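Local coordinates for type-2 restriction enzyme AgeI (Thalassobius gelatinovorus, PDB 5DWA), which recognises the double-stranded DNA sequence 5'-ACCGGT-3' and cleaves it after the first A, dimerizing to do so, at a contact of chain A with DNA. Residues are numbered along the deposited sequence; one frame, centred on the assembly and turned at random.

A contact of chain A with DNA. Residues 88, 92, 168-170. With nucleotides of chain B.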
# COMPACT_ATOMS: atom_id res chain seq x y z
N TRP A 88 -14.68 1.84 0.55
CA TRP A 88 -14.34 1.36 1.87
C TRP A 88 -12.87 1.64 2.17
O TRP A 88 -12.53 2.09 3.27
CB TRP A 88 -14.62 -0.14 1.99
CG TRP A 88 -14.11 -0.73 3.27
CD1 TRP A 88 -12.99 -1.50 3.43
CD2 TRP A 88 -14.67 -0.58 4.59
NE1 TRP A 88 -12.83 -1.85 4.75
CE2 TRP A 88 -13.85 -1.29 5.48
CE3 TRP A 88 -15.80 0.08 5.09
CZ2 TRP A 88 -14.12 -1.37 6.84
CZ3 TRP A 88 -16.05 0.02 6.45
CH2 TRP A 88 -15.22 -0.71 7.31
N SER A 92 -12.54 4.05 5.31
CA SER A 92 -12.41 3.32 6.57
C SER A 92 -11.10 3.60 7.29
O SER A 92 -11.06 3.52 8.51
CB SER A 92 -12.57 1.81 6.33
OG SER A 92 -11.50 1.29 5.56
N LYS A 168 -3.63 2.13 11.82
CA LYS A 168 -3.79 1.24 10.68
C LYS A 168 -4.88 0.24 10.97
O LYS A 168 -4.84 -0.43 11.99
CB LYS A 168 -2.48 0.49 10.37
CG LYS A 168 -1.22 1.34 10.32
CD LYS A 168 -0.01 0.46 10.04
CE LYS A 168 1.32 1.22 10.19
NZ LYS A 168 1.46 2.36 9.24
N VAL A 169 -5.86 0.12 10.08
CA VAL A 169 -6.89 -0.89 10.27
C VAL A 169 -6.28 -2.28 10.22
O VAL A 169 -6.58 -3.14 11.04
CB VAL A 169 -8.00 -0.78 9.22
CG1 VAL A 169 -8.93 -1.97 9.32
CG2 VAL A 169 -8.76 0.54 9.38
N SER A 170 -5.40 -2.48 9.25
CA SER A 170 -4.79 -3.77 9.02
C SER A 170 -3.34 -3.58 8.62
O SER A 170 -2.93 -2.47 8.27
CB SER A 170 -5.57 -4.54 7.95
OG SER A 170 -5.77 -3.74 6.81
P DC B 6 -5.58 1.74 6.31
OP1 DC B 6 -6.10 1.74 7.69
OP2 DC B 6 -4.13 1.51 6.07
O5' DC B 6 -6.37 0.62 5.51
C5' DC B 6 -7.78 0.70 5.40
C4' DC B 6 -8.26 -0.31 4.38
O4' DC B 6 -7.67 -0.02 3.09
C3' DC B 6 -7.88 -1.76 4.70
O3' DC B 6 -8.96 -2.58 4.36
C2' DC B 6 -6.69 -2.02 3.78
C1' DC B 6 -7.04 -1.17 2.57
N1 DC B 6 -5.87 -0.69 1.81
C2 DC B 6 -5.84 -0.84 0.43
O2 DC B 6 -6.78 -1.42 -0.13
N3 DC B 6 -4.77 -0.37 -0.25
C4 DC B 6 -3.77 0.22 0.41
N4 DC B 6 -2.73 0.67 -0.31
C5 DC B 6 -3.79 0.40 1.81
C6 DC B 6 -4.86 -0.06 2.47
P DG B 7 -9.35 -3.85 5.23
OP1 DG B 7 -10.67 -3.60 5.82
OP2 DG B 7 -8.22 -4.25 6.10
O5' DG B 7 -9.48 -5.00 4.14
C5' DG B 7 -10.44 -4.88 3.13
C4' DG B 7 -10.19 -5.92 2.06
O4' DG B 7 -9.01 -5.58 1.29
C3' DG B 7 -9.93 -7.33 2.58
O3' DG B 7 -10.44 -8.23 1.63
C2' DG B 7 -8.41 -7.40 2.64
C1' DG B 7 -8.02 -6.60 1.41
N9 DG B 7 -6.77 -5.90 1.53
C8 DG B 7 -6.04 -5.65 2.68
N7 DG B 7 -5.00 -4.90 2.48
C5 DG B 7 -5.06 -4.60 1.12
C6 DG B 7 -4.21 -3.80 0.32
O6 DG B 7 -3.19 -3.19 0.65
N1 DG B 7 -4.64 -3.75 -1.01
C2 DG B 7 -5.74 -4.39 -1.50
N2 DG B 7 -6.00 -4.22 -2.81
N3 DG B 7 -6.56 -5.13 -0.76
C4 DG B 7 -6.15 -5.18 0.54
O HOH W 1 -10.83 -0.99 7.01
O HOH W 2 -3.79 -4.21 5.09
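Trp88 and Ser170 grip the phosphate of DG7 through different oxygens, one reaching from helix 84-108 and the other from the loop that follows strand 159-168. The edge of the Trp88 indole meets this phosphate: NE1 donates to OP1 of DG7 at 3.0 Å, with OP1 in the ring plane and the bond nearly straight (177° at the hydrogen). CG stands anti to the backbone N (chi1 172°), which lays the indole roughly along the helix toward Ser92, its NE1 edge turned to the DNA. Tryptophan suits the place because it offers one directed N-H on a rigid plate. Ser92 CB, one helical turn on, lies over the centre of the Trp88 ring, 3.4 Å above its plane, a contact that should limit tilting. Ser92 OG donates a hydrogen bond to the carbonyl O of Trp88 at 2.6 Å, from above the carbonyl plane, and also holds a water that reaches OP1 of DG7.

Ser170 is short enough to come close to the DNA backbone; its OG, between the backbone N and the carbonyl carbon (chi1 50°), donates to OP2 of DG7 at 2.6 Å. It shares a second water with N7, on the guanine's major-groove edge. The backbone N of Val169 donates a hydrogen bond to OP1 of DC6 at 2.9 Å; its CG2 methyl merely lies beside that oxygen, and this main-chain grip should demand little of the side chain. The site thus clamps two successive phosphates of one strand, a hold mainly on the backbone that fits a pre-specific complex of this PD-(D/E)XK nuclease; N7 is common to both purines, and its water alone would not single out guanine.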